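Local coordinates for N-acylethanolamine-hydrolyzing acid amidase beta-subunit (Caenorhabditis elegans, PDB 6DY3), which probably hydrolyses bioactive fatty acid amides such as N-palmitoylethanolamine to ethanolamine and free fatty acids, working as the beta subunit of an autocatalytically cleaved heterodimer, at residues 15-19 with 199-205; 27-31 with 208-212; 42-46 with 58-62; 52-56 with 92-97; 121-125 with 161-165. All blocks are in the same frame, centred on the assembly; numbering follows the deposited sequence.

Contact 1. Residues 15-19 with 199-205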
# COMPACT_ATOMS: atom_id res chain seq x y z
N HIS B 15 -6.62 1.66 -12.12
CA HIS B 15 -6.42 1.21 -10.74
C HIS B 15 -6.60 2.41 -9.82
O HIS B 15 -5.80 3.35 -9.85
CB HIS B 15 -5.03 0.60 -10.56
CG HIS B 15 -4.83 -0.07 -9.24
ND1 HIS B 15 -3.86 -1.02 -9.02
CD2 HIS B 15 -5.49 0.07 -8.06
CE1 HIS B 15 -3.92 -1.44 -7.77
NE2 HIS B 15 -4.90 -0.79 -7.16
N GLY B 16 -7.66 2.38 -9.01
CA GLY B 16 -7.94 3.44 -8.06
C GLY B 16 -7.72 2.94 -6.64
O GLY B 16 -7.99 1.77 -6.34
N ARG B 17 -7.26 3.83 -5.77
CA ARG B 17 -6.90 3.42 -4.43
C ARG B 17 -7.10 4.57 -3.46
O ARG B 17 -6.54 5.66 -3.65
CB ARG B 17 -5.44 2.93 -4.38
CG ARG B 17 -5.15 2.00 -3.21
CD ARG B 17 -4.63 2.74 -2.01
NE ARG B 17 -4.90 2.00 -0.78
CZ ARG B 17 -4.12 1.06 -0.27
NH1 ARG B 17 -2.99 0.73 -0.87
NH2 ARG B 17 -4.48 0.45 0.85
N ASN B 18 -7.87 4.33 -2.40
CA ASN B 18 -7.97 5.23 -1.27
C ASN B 18 -7.28 4.58 -0.08
O ASN B 18 -7.44 3.38 0.15
CB ASN B 18 -9.42 5.53 -0.92
CG ASN B 18 -10.02 6.62 -1.79
OD1 ASN B 18 -9.42 7.07 -2.76
ND2 ASN B 18 -11.23 7.05 -1.44
N LEU B 19 -6.50 5.36 0.66
CA LEU B 19 -5.82 4.88 1.86
C LEU B 19 -6.50 5.51 3.08
O LEU B 19 -6.45 6.73 3.26
CB LEU B 19 -4.34 5.23 1.83
CG LEU B 19 -3.58 4.63 3.01
CD1 LEU B 19 -3.04 3.27 2.63
CD2 LEU B 19 -2.47 5.56 3.48
N LEU B 199 -13.75 7.41 -6.38
CA LEU B 199 -12.94 7.50 -5.17
C LEU B 199 -13.31 8.70 -4.30
O LEU B 199 -13.03 8.69 -3.09
CB LEU B 199 -11.46 7.56 -5.53
CG LEU B 199 -10.89 6.30 -6.18
CD1 LEU B 199 -9.45 6.51 -6.61
CD2 LEU B 199 -10.98 5.09 -5.25
N SER B 200 -13.95 9.73 -4.86
CA SER B 200 -14.32 10.93 -4.12
C SER B 200 -15.73 10.86 -3.55
O SER B 200 -16.13 11.79 -2.85
CB SER B 200 -14.19 12.16 -5.01
OG SER B 200 -12.86 12.30 -5.48
N THR B 201 -16.48 9.80 -3.83
CA THR B 201 -17.84 9.67 -3.31
C THR B 201 -17.80 9.28 -1.84
O THR B 201 -17.02 8.43 -1.42
CB THR B 201 -18.63 8.61 -4.09
OG1 THR B 201 -18.64 8.94 -5.49
CG2 THR B 201 -20.05 8.53 -3.59
N VAL B 202 -18.66 9.93 -1.05
CA VAL B 202 -18.79 9.60 0.35
C VAL B 202 -19.61 8.31 0.45
O VAL B 202 -20.62 8.18 -0.24
CB VAL B 202 -19.45 10.75 1.14
CG1 VAL B 202 -19.63 10.37 2.60
CG2 VAL B 202 -18.61 12.00 1.03
N PRO B 203 -19.19 7.36 1.31
CA PRO B 203 -18.08 7.35 2.26
C PRO B 203 -16.80 6.65 1.76
O PRO B 203 -15.94 6.34 2.59
CB PRO B 203 -18.65 6.59 3.45
CG PRO B 203 -19.68 5.65 2.84
CD PRO B 203 -19.96 6.11 1.42
N VAL B 204 -16.69 6.39 0.45
CA VAL B 204 -15.42 5.90 -0.09
C VAL B 204 -14.30 6.86 0.31
O VAL B 204 -13.24 6.45 0.79
CB VAL B 204 -15.50 5.74 -1.62
CG1 VAL B 204 -14.25 5.03 -2.15
CG2 VAL B 204 -16.76 5.00 -2.03
N ARG B 205 -14.53 8.15 0.11
CA ARG B 205 -13.79 9.20 0.80
C ARG B 205 -14.48 9.47 2.13
O ARG B 205 -15.71 9.57 2.19
CB ARG B 205 -13.73 10.47 -0.05
CG ARG B 205 -13.44 11.74 0.72
CD ARG B 205 -13.36 12.94 -0.21
NE ARG B 205 -14.65 13.27 -0.83
CZ ARG B 205 -15.52 14.15 -0.34
NH1 ARG B 205 -15.26 14.81 0.77
NH2 ARG B 205 -16.66 14.37 -0.98

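Contact 2. Residues 27-31 with 208-212. With NAG (2-acetamido-2-deoxy-beta-D-glucopyranose), chain I.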
# COMPACT_ATOMS: atom_id res chain seq x y z
N LEU B 27 -0.23 11.68 9.19
CA LEU B 27 0.35 10.96 8.06
C LEU B 27 0.33 11.79 6.79
O LEU B 27 1.18 11.60 5.92
CB LEU B 27 -0.38 9.64 7.83
CG LEU B 27 0.51 8.54 7.25
CD1 LEU B 27 1.45 8.01 8.33
CD2 LEU B 27 -0.31 7.41 6.63
N LYS B 28 -0.64 12.71 6.66
CA LYS B 28 -0.74 13.52 5.45
C LYS B 28 0.51 14.36 5.24
O LYS B 28 0.93 14.57 4.09
CB LYS B 28 -1.97 14.43 5.53
CG LYS B 28 -3.30 13.69 5.45
CD LYS B 28 -4.46 14.66 5.55
CE LYS B 28 -5.79 13.93 5.40
NZ LYS B 28 -6.95 14.80 5.73
N ASN B 29 1.11 14.84 6.32
CA ASN B 29 2.29 15.68 6.24
C ASN B 29 3.53 14.95 5.74
O ASN B 29 4.53 15.61 5.43
CB ASN B 29 2.60 16.29 7.60
CG ASN B 29 1.67 17.44 7.97
OD1 ASN B 29 1.19 18.17 7.11
ND2 ASN B 29 1.42 17.59 9.25
N ILE B 30 3.51 13.62 5.66
CA ILE B 30 4.71 12.88 5.28
C ILE B 30 4.41 11.92 4.13
O ILE B 30 5.21 11.02 3.84
CB ILE B 30 5.30 12.12 6.49
CG1 ILE B 30 4.29 11.12 7.05
CG2 ILE B 30 5.72 13.12 7.56
CD1 ILE B 30 4.88 10.16 8.06
N THR B 31 3.28 12.12 3.46
CA THR B 31 2.95 11.32 2.29
C THR B 31 3.76 11.83 1.09
O THR B 31 3.75 13.02 0.78
CB THR B 31 1.45 11.38 1.98
OG1 THR B 31 0.72 10.86 3.09
CG2 THR B 31 1.11 10.56 0.74
N LEU B 208 -11.20 9.46 7.59
CA LEU B 208 -9.91 8.81 7.77
C LEU B 208 -9.10 8.71 6.48
O LEU B 208 -7.96 8.25 6.53
CB LEU B 208 -10.11 7.40 8.34
CG LEU B 208 -10.87 7.35 9.67
CD1 LEU B 208 -10.95 5.93 10.16
CD2 LEU B 208 -10.23 8.25 10.71
N THR B 209 -9.64 9.15 5.35
CA THR B 209 -8.93 9.01 4.09
C THR B 209 -7.73 9.94 4.06
O THR B 209 -7.87 11.16 4.20
CB THR B 209 -9.87 9.30 2.92
OG1 THR B 209 -11.05 8.50 3.04
CG2 THR B 209 -9.19 8.97 1.60
N VAL B 210 -6.53 9.36 3.90
CA VAL B 210 -5.31 10.15 3.82
C VAL B 210 -5.11 10.67 2.40
O VAL B 210 -4.95 11.88 2.18
CB VAL B 210 -4.10 9.33 4.29
CG1 VAL B 210 -2.79 10.08 4.03
CG2 VAL B 210 -4.23 9.00 5.76
N PHE B 211 -5.08 9.77 1.43
CA PHE B 211 -4.92 10.17 0.04
C PHE B 211 -5.80 9.32 -0.86
O PHE B 211 -6.24 8.23 -0.50
CB PHE B 211 -3.46 10.07 -0.43
CG PHE B 211 -2.89 8.67 -0.43
CD1 PHE B 211 -3.23 7.77 -1.43
CD2 PHE B 211 -1.97 8.29 0.52
CE1 PHE B 211 -2.70 6.50 -1.44
CE2 PHE B 211 -1.42 7.02 0.51
CZ PHE B 211 -1.79 6.13 -0.47
N SER B 212 -6.02 9.84 -2.06
CA SER B 212 -6.66 9.13 -3.16
C SER B 212 -5.70 9.16 -4.34
O SER B 212 -5.07 10.19 -4.60
CB SER B 212 -7.99 9.77 -3.55
OG SER B 212 -8.95 9.72 -2.52
C1 NAG I . 0.60 18.65 9.76
C2 NAG I . -0.68 18.18 10.49
C3 NAG I . -1.32 19.33 11.27
C4 NAG I . -0.29 20.07 12.12
C5 NAG I . 0.89 20.48 11.25
C6 NAG I . 2.02 21.14 12.01
C7 NAG I . -2.07 18.28 8.47
C8 NAG I . -3.06 17.56 7.61
N2 NAG I . -1.63 17.61 9.55
O3 NAG I . -2.34 18.79 12.11
O4 NAG I . -0.88 21.23 12.69
O5 NAG I . 1.45 19.30 10.67
O6 NAG I . 1.83 21.10 13.42
O7 NAG I . -1.69 19.42 8.21
O HOH W 1 -9.25 13.23 5.74

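Contact 3. Residues 42-46 with 58-62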
# COMPACT_ATOMS: atom_id res chain seq x y z
N ILE B 42 13.60 4.73 -14.57
CA ILE B 42 12.66 4.43 -13.50
C ILE B 42 12.36 2.93 -13.51
O ILE B 42 11.80 2.41 -14.48
CB ILE B 42 11.37 5.25 -13.64
CG1 ILE B 42 11.67 6.74 -13.43
CG2 ILE B 42 10.32 4.78 -12.63
CD1 ILE B 42 10.48 7.65 -13.60
N GLN B 43 12.73 2.25 -12.43
CA GLN B 43 12.42 0.83 -12.30
C GLN B 43 10.99 0.62 -11.85
O GLN B 43 10.26 -0.20 -12.42
CB GLN B 43 13.40 0.17 -11.32
CG GLN B 43 14.85 0.39 -11.67
CD GLN B 43 15.17 -0.06 -13.08
OE1 GLN B 43 15.05 -1.23 -13.41
NE2 GLN B 43 15.56 0.89 -13.93
N TYR B 44 10.57 1.35 -10.83
CA TYR B 44 9.21 1.28 -10.32
C TYR B 44 8.97 2.51 -9.46
O TYR B 44 9.92 3.17 -9.02
CB TYR B 44 8.95 -0.01 -9.53
CG TYR B 44 9.95 -0.25 -8.41
CD1 TYR B 44 9.68 0.15 -7.12
CD2 TYR B 44 11.16 -0.87 -8.66
CE1 TYR B 44 10.59 -0.06 -6.11
CE2 TYR B 44 12.08 -1.09 -7.65
CZ TYR B 44 11.78 -0.68 -6.38
OH TYR B 44 12.69 -0.88 -5.36
N SER B 45 7.70 2.82 -9.26
CA SER B 45 7.29 3.97 -8.47
C SER B 45 6.37 3.49 -7.35
O SER B 45 5.88 2.35 -7.36
CB SER B 45 6.58 5.02 -9.33
OG SER B 45 7.37 5.37 -10.45
N GLY B 46 6.14 4.36 -6.38
CA GLY B 46 5.27 4.03 -5.28
C GLY B 46 4.93 5.23 -4.43
O GLY B 46 5.60 6.27 -4.49
N GLY B 58 1.97 0.98 -5.47
CA GLY B 58 3.08 1.15 -6.38
C GLY B 58 2.75 0.69 -7.79
O GLY B 58 1.69 0.14 -8.06
N GLN B 59 3.72 0.93 -8.68
CA GLN B 59 3.51 0.72 -10.10
C GLN B 59 4.83 0.35 -10.77
O GLN B 59 5.87 0.97 -10.52
CB GLN B 59 2.94 1.98 -10.77
CG GLN B 59 2.66 1.83 -12.25
CD GLN B 59 2.27 3.14 -12.90
OE1 GLN B 59 1.15 3.30 -13.36
NE2 GLN B 59 3.21 4.08 -12.94
N ARG B 60 4.77 -0.66 -11.64
CA ARG B 60 5.86 -0.95 -12.56
C ARG B 60 5.49 -0.30 -13.89
O ARG B 60 4.70 -0.87 -14.66
CB ARG B 60 6.04 -2.46 -12.73
CG ARG B 60 7.13 -2.88 -13.69
CD ARG B 60 8.47 -2.99 -13.00
NE ARG B 60 9.41 -3.81 -13.76
CZ ARG B 60 10.65 -4.09 -13.37
NH1 ARG B 60 11.12 -3.61 -12.23
NH2 ARG B 60 11.43 -4.85 -14.13
N PRO B 61 6.03 0.88 -14.22
CA PRO B 61 5.47 1.65 -15.34
C PRO B 61 5.40 0.84 -16.63
O PRO B 61 6.35 0.14 -17.00
CB PRO B 61 6.43 2.85 -15.46
CG PRO B 61 7.67 2.43 -14.73
CD PRO B 61 7.22 1.52 -13.64
N GLY B 62 4.26 0.92 -17.29
CA GLY B 62 4.03 0.20 -18.52
C GLY B 62 3.62 -1.25 -18.36
O GLY B 62 3.22 -1.87 -19.35

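Contact 4. Residues 52-56 with 92-97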
# COMPACT_ATOMS: atom_id res chain seq x y z
N TYR B 52 9.21 5.17 6.16
CA TYR B 52 8.80 3.90 5.57
C TYR B 52 9.43 3.76 4.19
O TYR B 52 9.14 4.55 3.29
CB TYR B 52 7.28 3.81 5.47
CG TYR B 52 6.57 3.83 6.81
CD1 TYR B 52 6.24 5.03 7.41
CD2 TYR B 52 6.25 2.65 7.47
CE1 TYR B 52 5.60 5.06 8.63
CE2 TYR B 52 5.61 2.67 8.68
CZ TYR B 52 5.29 3.88 9.26
OH TYR B 52 4.65 3.90 10.48
N ASN B 53 10.29 2.75 4.02
CA ASN B 53 10.95 2.52 2.75
C ASN B 53 10.39 1.31 2.01
O ASN B 53 10.96 0.90 0.98
CB ASN B 53 12.47 2.38 2.94
CG ASN B 53 12.84 1.36 4.00
OD1 ASN B 53 12.12 1.17 4.98
ND2 ASN B 53 13.98 0.69 3.80
N GLY B 54 9.29 0.73 2.49
CA GLY B 54 8.54 -0.23 1.72
C GLY B 54 7.50 0.45 0.85
O GLY B 54 7.32 1.67 0.90
N VAL B 55 6.80 -0.35 0.05
CA VAL B 55 5.77 0.14 -0.86
C VAL B 55 4.50 -0.67 -0.66
O VAL B 55 4.52 -1.90 -0.75
CB VAL B 55 6.21 0.06 -2.34
CG1 VAL B 55 5.09 0.57 -3.26
CG2 VAL B 55 7.50 0.84 -2.56
N LEU B 56 3.39 0.03 -0.41
CA LEU B 56 2.07 -0.60 -0.37
C LEU B 56 1.14 -0.12 -1.47
O LEU B 56 0.08 -0.72 -1.67
CB LEU B 56 1.40 -0.36 0.99
CG LEU B 56 2.15 -0.94 2.20
CD1 LEU B 56 1.45 -0.56 3.48
CD2 LEU B 56 2.29 -2.46 2.09
N VAL B 92 5.70 -7.27 4.94
CA VAL B 92 4.78 -7.13 3.82
C VAL B 92 5.24 -6.03 2.87
O VAL B 92 5.31 -6.24 1.65
CB VAL B 92 3.36 -6.86 4.34
CG1 VAL B 92 2.42 -6.46 3.22
CG2 VAL B 92 2.83 -8.10 5.06
N SER B 93 5.53 -4.84 3.39
CA SER B 93 5.83 -3.72 2.51
C SER B 93 7.09 -3.97 1.68
O SER B 93 7.19 -3.50 0.54
CB SER B 93 6.00 -2.43 3.32
OG SER B 93 7.20 -2.44 4.06
N PHE B 94 8.06 -4.70 2.24
CA PHE B 94 9.29 -4.97 1.50
C PHE B 94 9.12 -6.13 0.54
O PHE B 94 9.81 -6.19 -0.49
CB PHE B 94 10.42 -5.23 2.49
CG PHE B 94 10.66 -4.07 3.40
CD1 PHE B 94 10.07 -4.03 4.65
CD2 PHE B 94 11.43 -2.99 2.99
CE1 PHE B 94 10.27 -2.95 5.49
CE2 PHE B 94 11.63 -1.90 3.82
CZ PHE B 94 11.04 -1.89 5.07
N PHE B 95 8.20 -7.05 0.83
CA PHE B 95 7.88 -8.08 -0.15
C PHE B 95 7.27 -7.44 -1.40
O PHE B 95 7.64 -7.80 -2.53
CB PHE B 95 6.92 -9.10 0.46
CG PHE B 95 6.61 -10.27 -0.44
CD1 PHE B 95 7.33 -11.44 -0.32
CD2 PHE B 95 5.62 -10.20 -1.39
CE1 PHE B 95 7.07 -12.51 -1.14
CE2 PHE B 95 5.35 -11.27 -2.20
CZ PHE B 95 6.07 -12.43 -2.08
N ILE B 96 6.35 -6.49 -1.21
CA ILE B 96 5.74 -5.80 -2.34
C ILE B 96 6.80 -5.07 -3.16
O ILE B 96 6.83 -5.15 -4.39
CB ILE B 96 4.65 -4.82 -1.86
CG1 ILE B 96 3.61 -5.53 -0.97
CG2 ILE B 96 3.97 -4.13 -3.04
CD1 ILE B 96 2.79 -6.58 -1.68
N ARG B 97 7.68 -4.33 -2.48
CA ARG B 97 8.71 -3.59 -3.19
C ARG B 97 9.63 -4.53 -3.95
O ARG B 97 10.05 -4.23 -5.07
CB ARG B 97 9.52 -2.73 -2.21
CG ARG B 97 10.65 -1.96 -2.85
CD ARG B 97 11.40 -1.14 -1.82
NE ARG B 97 12.67 -0.64 -2.33
CZ ARG B 97 13.56 0.04 -1.60
NH1 ARG B 97 13.31 0.29 -0.32
NH2 ARG B 97 14.69 0.45 -2.15
O HOH W 2 7.54 0.48 4.88

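Contact 5. Residues 121-125 with 161-165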
# COMPACT_ATOMS: atom_id res chain seq x y z
N PRO B 121 -2.46 -11.85 6.40
CA PRO B 121 -3.74 -11.77 5.68
C PRO B 121 -3.97 -10.37 5.14
O PRO B 121 -3.76 -9.37 5.83
CB PRO B 121 -4.77 -12.16 6.74
CG PRO B 121 -4.02 -12.98 7.72
CD PRO B 121 -2.64 -12.39 7.76
N SER B 122 -4.39 -10.30 3.88
CA SER B 122 -4.51 -9.02 3.20
C SER B 122 -5.17 -9.27 1.85
O SER B 122 -5.41 -10.41 1.45
CB SER B 122 -3.13 -8.37 3.02
OG SER B 122 -2.24 -9.26 2.39
N TYR B 123 -5.48 -8.18 1.16
CA TYR B 123 -5.93 -8.22 -0.22
C TYR B 123 -4.90 -7.50 -1.07
O TYR B 123 -4.62 -6.32 -0.83
CB TYR B 123 -7.30 -7.55 -0.38
CG TYR B 123 -8.43 -8.25 0.32
CD1 TYR B 123 -8.91 -9.47 -0.14
CD2 TYR B 123 -9.06 -7.68 1.42
CE1 TYR B 123 -9.96 -10.11 0.49
CE2 TYR B 123 -10.11 -8.31 2.05
CZ TYR B 123 -10.56 -9.52 1.58
OH TYR B 123 -11.61 -10.14 2.21
N ILE B 124 -4.36 -8.20 -2.06
CA ILE B 124 -3.42 -7.63 -3.01
C ILE B 124 -4.17 -7.44 -4.32
O ILE B 124 -4.64 -8.42 -4.92
CB ILE B 124 -2.18 -8.51 -3.19
CG1 ILE B 124 -1.47 -8.69 -1.85
CG2 ILE B 124 -1.24 -7.90 -4.22
CD1 ILE B 124 -0.31 -9.66 -1.87
N ILE B 125 -4.29 -6.19 -4.76
CA ILE B 125 -5.01 -5.84 -5.97
C ILE B 125 -3.98 -5.47 -7.03
O ILE B 125 -3.15 -4.57 -6.82
CB ILE B 125 -5.99 -4.68 -5.73
CG1 ILE B 125 -7.10 -5.10 -4.77
CG2 ILE B 125 -6.58 -4.19 -7.04
CD1 ILE B 125 -6.76 -4.95 -3.30
N GLU B 161 -12.47 -3.93 -3.38
CA GLU B 161 -12.15 -4.62 -2.14
C GLU B 161 -11.75 -3.60 -1.08
O GLU B 161 -11.17 -2.56 -1.39
CB GLU B 161 -11.02 -5.65 -2.36
CG GLU B 161 -10.94 -6.72 -1.28
CD GLU B 161 -12.27 -7.42 -1.05
OE1 GLU B 161 -12.68 -8.22 -1.91
OE2 GLU B 161 -12.92 -7.15 -0.01
N THR B 162 -12.09 -3.89 0.18
CA THR B 162 -11.70 -3.04 1.30
C THR B 162 -10.91 -3.88 2.28
O THR B 162 -9.92 -4.49 1.89
CB THR B 162 -12.92 -2.35 1.90
OG1 THR B 162 -13.84 -3.34 2.38
CG2 THR B 162 -13.61 -1.49 0.88
N ASN B 163 -11.31 -3.92 3.56
CA ASN B 163 -10.51 -4.49 4.63
C ASN B 163 -11.12 -5.73 5.28
O ASN B 163 -10.45 -6.36 6.10
CB ASN B 163 -10.30 -3.44 5.73
CG ASN B 163 -9.49 -2.27 5.25
OD1 ASN B 163 -9.92 -1.12 5.39
ND2 ASN B 163 -8.32 -2.54 4.69
N PHE B 164 -12.35 -6.09 4.97
CA PHE B 164 -13.06 -7.11 5.74
C PHE B 164 -13.50 -8.26 4.84
O PHE B 164 -13.24 -8.29 3.64
CB PHE B 164 -14.27 -6.48 6.44
CG PHE B 164 -13.96 -5.18 7.13
CD1 PHE B 164 -13.21 -5.15 8.29
CD2 PHE B 164 -14.45 -3.99 6.63
CE1 PHE B 164 -12.93 -3.96 8.92
CE2 PHE B 164 -14.18 -2.79 7.26
CZ PHE B 164 -13.42 -2.78 8.41
N ASP B 165 -14.15 -9.24 5.47
CA ASP B 165 -14.76 -10.38 4.78
C ASP B 165 -16.06 -10.75 5.48
O ASP B 165 -16.43 -10.16 6.50
CB ASP B 165 -13.78 -11.57 4.70
CG ASP B 165 -13.00 -11.76 5.97
OD1 ASP B 165 -13.57 -11.53 7.06
OD2 ASP B 165 -11.81 -12.15 5.89

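Contact 1. Residues 15-19 with 199-205
Asn18 ND2 spends both of its hydrogens on the end of helix 192-199 and the turn after it, one on Leu199 O at 2.9 Å and the other on Val204 O at 3.1 Å. Both acceptors lie close to the amide plane, but the carbonyls receive the donor differently: Leu199 O takes its N-H in the carbonyl plane, on a lone pair, whereas Val204 O is approached from above, 66° out of its plane. With CG beside its backbone N (chi1 -82°), Asn18 holds its amide out to the turn, and OD1 is hydrogen-bonded to Ser212 OG on the next strand, so partners at both ends fix the rotation of this buried amide.

Leu199 and Asn18 lie alongside each other, pointing opposite ways. Leu199 CD2 rests 3.5 Å from Asn18 OD1, and CD1 reaches the strand backbone, 3.7 Å from Gly16 CA, where a side chain on the glycine would crowd the methyl. Val204 CG1 lies against the amide, 3.7 Å from Asn18 ND2. The turn is tied to itself: Arg205 grips Ser200 O side-on with NE and NH2.

Arg17 leaves the strand on the other face, where it touches Cys1, the probable nucleophile, and is held by Asn18 O at NE and by Leu68 O at NH2. Strand 13-20 runs between strands 2-7 and 209-215; on the face bearing Asn18, Leu199 touches Ile4, while Pro203 packs on Thr177 of helix 173-185.

Contact 2. Residues 27-31 with 208-212
A type I turn from Lys28 to Thr31 brings the chain past strand 209-215, closest at Lys28 and Val210, whose CA atoms are 5.9 Å apart. Leu27 O, at the base of the turn, accepts from Ile30 N and from Thr31 OG1, which arrive from opposite faces of its plane. With OG1 beside its own backbone N (chi1 -61°), Thr31 can make that bond while its CG2 turns to Phe211, 3.8 Å from CD2.

The straight chain of Lys28 passes antiparallel along Val210, its CG 3.9 Å from Val210 CG1 and its CE 3.7 Å from Thr209 O. Its NZ is held by a salt bridge to Glu25, by Leu233 O and by a water 2.8 Å from NZ that also lies next to Thr209 O. Replacing Lys28 with alanine would probably leave Glu25 without its mate and bare the flank of Val210.

Leu27 CD2 adds a looser apolar touch, 4.3 Å from Val210 CG2. Beyond the lysine stands the sugar: NAG C1 is bonded to Asn29 ND2, and its acetamido methyl C8 lies near Lys28 CD. Asn29, Ile30 and Thr31 form the Asn-X-Thr sequon of an N-glycosylation site, set here in a turn.

Contact 3. Residues 42-46 with 58-62
Tyr44 CD2 lies at the edge of the Arg60 guanidinium, near its plane and 4.5 Å from NH1, while NH1 comes to the tyrosine ring obliquely; the two groups do not stack. The tyrosine ring stacks instead with Phe36 of the neighbouring strand 31-38, and its OH is hydrogen-bonded to Glu101. Gln43 O also meets the guanidinium obliquely, and its nearest contact is to the aliphatic part, 3.4 Å from Arg60 CD. A bend at chi2 (88°) folds the arginine back over strand 41-49, although its CB starts out away from it. NH1 adds weak hydrogen bonds to Leu100 O and Glu101 O. A serine in place of Arg60 would probably uncover Gln43 O and the edge of Tyr44, and lose this link to helix 92-102.

Beneath these side chains the strands pair antiparallel at 158°. Ser45 and Gln59 form a hydrogen-bonded pair, with 2.9 Å from Ser45 N to Gln59 O and the same from Gln59 N to Ser45 O; both side chains touch Phe226 of helix 222-226. Gly46 and Gly58 make the next, non-hydrogen-bonded pair, their CA atoms 3.8 Å apart. Toward the other end Pro61 takes over, its CG 4.1 Å from Ile42 CG2. The strands belong to a beta hairpin, and Gln43 and Tyr44, both facing Phe36, form a classic beta bulge in strand 41-49.

Contact 4. Residues 52-56 with 92-97
Arg97 NH1 donates to Asn53 O at 2.8 Å, a bent bond (133° at the hydrogen), the oxygen tilted from the guanidinium plane; CG anti to the backbone N (chi1 178°) and a straight chain carry it there. The other nitrogens are engaged: NE with Tyr44 OH, and NH2 in a salt bridge to Glu77 of the alpha-subunit. That same glutamate accepts from Asn53 ND2, so loop and helix grip one carboxylate of the other chain.

Ser93 O serves two donors from opposite faces of its plane, Val55 N at 3.2 Å and, within the helix, Arg97 N. A water accepts from Gly54 N at 3.0 Å and is hydrogen-bonded to Ser93 OG. The long connection of the hairpin 41-49/57-60 is thereby strapped across the first turns of helix 92-102, which packs against this sheet in the Ntn-hydrolase fold. Gly54 makes the close approach possible, since a side chain there would run into Ser93 OG; its CA lies over one face of the Phe94 ring. Asn53 meets that ring at the edge, OD1 3.2 Å from Phe94 CZ, with amide and ring planes 73° apart. Leu56 CD2 covers the start of the helix, 3.9 Å from Ser93 CB and 4.2 Å from Val92 CG1.

Contact 5. Residues 121-125 with 161-165
Tyr123 rises from strand 122-127 and meets Glu161 at the end of strand 158-161, bridging the two antiparallel sheets that face each other in the Ntn-hydrolase sandwich. The tight part is a CH-pi contact: Glu161 CG sits over one face of the ring, 3.4 Å from the centroid of Tyr123 and only 16° off its normal. Glu161 leaves with CG anti to the backbone N, then bends at chi2 (53°), which lays its carboxylate over the same ring with the planes 20° apart. OE1 is in a salt bridge with Lys169, and OE2 takes a weak bond from Thr162 N. Thr162 O approaches the ring obliquely, 3.3 Å from Tyr123 CD2.

The packing slackens toward both ends. On one, Ile125 CD1 stays 4.4 Å from Glu161 CB. On the other, partly exposed Asp165 brings its CB to 3.6 Å from Tyr123 OH, and its carboxylate turns to Arg71 in a salt bridge.

Between them the chain swings through Asn163, whose CB points away from residues 121-125; its OD1 is hydrogen-bonded to the N of Cys1, the probable nucleophile, and its ND2 to Ala70 O. The loop holding this residue, which is probably important for activity, is pinned where Tyr123 OH donates to Phe164 O at 2.9 Å, from above the carbonyl plane.

Overall arrangement
From the N terminus, strand 13-20 opens contact 1 and residues 27-31 open contact 2; both close only near the C-terminal end, at 199-205 and 208-212, so the two long loops cross. They meet directly on neighbouring strands 13-20 and 209-215 of one sheet. Nested inside both loops lie the other three. Contact 3 closes the short loop between 42-46 and 58-62, and contact 4 crosses it, taking 52-56 from within that loop out to helix 92-102. Contact 5 follows in series, linking strand 122-127 of the second sheet to the loop after strand 158-161 of the first. Contacts 1 and 5 approach Cys1 through Arg17 and Asn163.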